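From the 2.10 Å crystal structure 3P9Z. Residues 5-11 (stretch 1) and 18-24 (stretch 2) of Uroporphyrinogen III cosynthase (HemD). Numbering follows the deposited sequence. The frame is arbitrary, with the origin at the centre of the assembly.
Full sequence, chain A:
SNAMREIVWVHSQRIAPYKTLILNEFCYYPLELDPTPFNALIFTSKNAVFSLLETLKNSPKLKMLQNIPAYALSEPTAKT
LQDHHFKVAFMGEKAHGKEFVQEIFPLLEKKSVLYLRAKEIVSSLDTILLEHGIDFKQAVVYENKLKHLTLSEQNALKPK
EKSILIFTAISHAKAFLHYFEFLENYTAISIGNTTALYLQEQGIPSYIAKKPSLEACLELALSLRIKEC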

# COMPACT_ATOMS: atom_id res chain seq x y z
N ARG A 5 -16.80 -21.33 10.24
CA ARG A 5 -16.80 -20.35 9.15
C ARG A 5 -15.40 -20.22 8.53
O ARG A 5 -14.41 -20.25 9.25
CB ARG A 5 -17.30 -19.00 9.67
CG ARG A 5 -18.67 -19.07 10.37
CD ARG A 5 -19.08 -17.71 10.92
NE ARG A 5 -19.34 -16.78 9.83
CZ ARG A 5 -19.60 -15.48 9.98
NH1 ARG A 5 -19.68 -14.93 11.19
NH2 ARG A 5 -19.81 -14.75 8.90
N GLU A 6 -15.34 -20.08 7.21
CA GLU A 6 -14.08 -19.90 6.49
C GLU A 6 -13.55 -18.47 6.63
O GLU A 6 -14.30 -17.52 6.44
CB GLU A 6 -14.27 -20.16 5.00
CG GLU A 6 -14.08 -21.60 4.54
CD GLU A 6 -13.61 -21.66 3.08
OE1 GLU A 6 -12.60 -21.00 2.73
OE2 GLU A 6 -14.26 -22.35 2.28
N ILE A 7 -12.26 -18.33 6.93
CA ILE A 7 -11.61 -17.03 7.01
C ILE A 7 -10.85 -16.73 5.70
O ILE A 7 -9.96 -17.49 5.28
CB ILE A 7 -10.68 -16.97 8.24
CG1 ILE A 7 -11.50 -17.07 9.53
CG2 ILE A 7 -9.80 -15.71 8.23
CD1 ILE A 7 -10.69 -17.38 10.79
N VAL A 8 -11.24 -15.63 5.05
CA VAL A 8 -10.65 -15.22 3.76
C VAL A 8 -9.99 -13.83 3.84
O VAL A 8 -10.61 -12.86 4.27
CB VAL A 8 -11.72 -15.23 2.64
CG1 VAL A 8 -11.10 -14.99 1.27
CG2 VAL A 8 -12.47 -16.55 2.63
N TRP A 9 -8.73 -13.76 3.43
CA TRP A 9 -7.99 -12.50 3.36
C TRP A 9 -8.23 -11.85 2.00
O TRP A 9 -8.13 -12.50 0.95
CB TRP A 9 -6.49 -12.76 3.52
CG TRP A 9 -6.08 -13.34 4.85
CD1 TRP A 9 -6.02 -14.66 5.18
CD2 TRP A 9 -5.67 -12.62 6.02
NE1 TRP A 9 -5.59 -14.82 6.48
CE2 TRP A 9 -5.36 -13.57 7.02
CE3 TRP A 9 -5.50 -11.26 6.30
CZ2 TRP A 9 -4.92 -13.20 8.29
CZ3 TRP A 9 -5.04 -10.89 7.57
CH2 TRP A 9 -4.77 -11.86 8.55
N VAL A 10 -8.56 -10.57 2.02
CA VAL A 10 -8.69 -9.76 0.83
C VAL A 10 -7.57 -8.73 0.98
O VAL A 10 -7.69 -7.75 1.72
CB VAL A 10 -10.08 -9.08 0.72
CG1 VAL A 10 -10.25 -8.39 -0.63
CG2 VAL A 10 -11.22 -10.10 0.95
N HIS A 11 -6.47 -8.98 0.27
CA HIS A 11 -5.17 -8.40 0.62
C HIS A 11 -4.22 -8.53 -0.59
O HIS A 11 -4.59 -9.05 -1.65
CB HIS A 11 -4.65 -9.18 1.85
CG HIS A 11 -3.30 -8.75 2.34
ND1 HIS A 11 -2.98 -7.44 2.63
CD2 HIS A 11 -2.18 -9.48 2.60
CE1 HIS A 11 -1.73 -7.38 3.05
NE2 HIS A 11 -1.22 -8.60 3.03
N TYR A 18 -4.36 -19.79 4.62
CA TYR A 18 -5.70 -19.20 4.49
C TYR A 18 -5.99 -18.83 3.04
O TYR A 18 -5.12 -18.31 2.34
CB TYR A 18 -5.85 -17.95 5.37
CG TYR A 18 -5.88 -18.26 6.86
CD1 TYR A 18 -7.08 -18.55 7.50
CD2 TYR A 18 -4.71 -18.26 7.60
CE1 TYR A 18 -7.12 -18.84 8.86
CE2 TYR A 18 -4.73 -18.54 8.97
CZ TYR A 18 -5.93 -18.84 9.59
OH TYR A 18 -5.95 -19.13 10.93
N LYS A 19 -7.23 -19.07 2.61
CA LYS A 19 -7.71 -18.55 1.33
C LYS A 19 -7.43 -17.03 1.27
O LYS A 19 -7.70 -16.28 2.22
CB LYS A 19 -9.20 -18.89 1.17
CG LYS A 19 -9.89 -18.33 -0.10
CD LYS A 19 -11.31 -18.94 -0.26
CE LYS A 19 -12.10 -18.27 -1.41
NZ LYS A 19 -11.50 -18.55 -2.77
N THR A 20 -6.84 -16.58 0.17
CA THR A 20 -6.56 -15.17 -0.04
C THR A 20 -7.03 -14.70 -1.42
O THR A 20 -6.71 -15.31 -2.44
CB THR A 20 -5.07 -14.83 0.15
OG1 THR A 20 -4.65 -15.20 1.47
CG2 THR A 20 -4.81 -13.32 -0.04
N LEU A 21 -7.77 -13.59 -1.44
CA LEU A 21 -8.20 -12.97 -2.69
C LEU A 21 -7.25 -11.82 -3.01
O LEU A 21 -7.21 -10.83 -2.27
CB LEU A 21 -9.64 -12.47 -2.56
CG LEU A 21 -10.82 -13.39 -2.94
CD1 LEU A 21 -10.71 -14.78 -2.32
CD2 LEU A 21 -12.16 -12.77 -2.54
N ILE A 22 -6.49 -11.95 -4.09
CA ILE A 22 -5.58 -10.89 -4.53
C ILE A 22 -6.19 -10.32 -5.80
O ILE A 22 -5.98 -10.85 -6.91
CB ILE A 22 -4.13 -11.41 -4.78
CG1 ILE A 22 -3.57 -12.08 -3.51
CG2 ILE A 22 -3.17 -10.25 -5.28
CD1 ILE A 22 -2.31 -12.95 -3.76
N LEU A 23 -6.95 -9.24 -5.63
CA LEU A 23 -7.76 -8.72 -6.72
C LEU A 23 -7.16 -7.50 -7.42
O LEU A 23 -7.70 -7.03 -8.42
CB LEU A 23 -9.14 -8.37 -6.20
CG LEU A 23 -9.86 -9.48 -5.43
CD1 LEU A 23 -11.13 -8.92 -4.86
CD2 LEU A 23 -10.12 -10.66 -6.34
N ASN A 24 -6.08 -6.98 -6.86
CA ASN A 24 -5.41 -5.79 -7.40
C ASN A 24 -4.02 -6.19 -7.83
O ASN A 24 -3.52 -7.23 -7.40
CB ASN A 24 -5.31 -4.72 -6.31
CG ASN A 24 -6.66 -4.20 -5.91
OD1 ASN A 24 -7.14 -4.47 -4.80
ND2 ASN A 24 -7.30 -3.49 -6.82
O HOH W 1 -9.11 -19.89 4.39
O HOH W 2 -4.68 -7.29 -4.17

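The two stretches run as neighbouring parallel strands: the axes of 7-10 and 19-21 approach to 4.6 Å with 29° between their N-to-C directions, and together the stretches bury 548 Å². The backbone supplies the directional bonds, and the side chains pack on the two faces of the sheet.

Tyr18 opens the contact. Its CA-to-CB bond points toward stretch 1, and with chi1 at -70° (m) the ring lies beside Ile7 and Trp9. The edge of the Trp9 indole is directed at the face of the Tyr18 ring in an offset edge-to-face pair, with the centroids of the five-membered ring and the phenol ring 5.3 Å apart and the planes at 77°. Trp9 CD1 also comes within 3.3 Å of Tyr18 CB, a tight apolar contact near the indole plane. On the other partner, Ile7 CB lies 4.0 Å from Tyr18 CD1. A flat, broad side chain suits this position because it can meet a branched aliphatic residue and an indole at once.

At Lys19 the backbone takes over. Between Ile7 and Lys19 a water replaces a direct bond: water 1 donates to Ile7 O and accepts from Lys19 N, its oxygen 2.7 Å from each of these atoms. One residue unit further, Trp9 N donates to Lys19 O at 3.0 Å with an angle of 165° at the hydrogen, and the same carbonyl receives a CA-H...O contact from Val8 CA at 3.5 Å. The lysine side chain begins on the face shared with Val8, where its CG is 3.8 Å from Val8 CG1. Its methylene chain, with chi1 to chi3 all t, covers apolar surface while its end leads away, and NZ is hydrogen-bonded elsewhere in the structure.

Thr20 pairs with Trp9, CA to CA 4.5 Å, and both side chains occupy the opposite face from Val8 and Leu21. Thr20 OG1 sits 3.7 Å from Trp9 CB and donates a hydrogen bond to Tyr18 O at 3.3 Å, so the small hydroxyl ties back to its own stretch. Thr20 CA approaches Trp9 O at 3.3 Å in a CA-H...O contact.

Leu21 carries two backbone bonds. Its N donates to Trp9 O at 2.7 Å and 167°, the shortest of the three direct bonds, and His11 N donates to Leu21 O at 3.2 Å and 166°. The alternation of partners, Trp9 then His11, is the parallel-sheet pattern. The buried leucine side chain places CD1 3.6 Å from Val8 CG1, filling the aliphatic layer on that face.

Beyond the strand, Ile22 points away overall, yet its CA makes a CA-H...O contact to His11 O at 3.6 Å. Leu23 extends the apolar layer more loosely, CD1 to Val10 CG1 measuring 4.4 Å. At Asn24 direct contact has ended, but its N donates to water 2 at 3.0 Å, and the same water lies 3.1 Å from His11 O, where it can donate, though other acceptors compete for its protons.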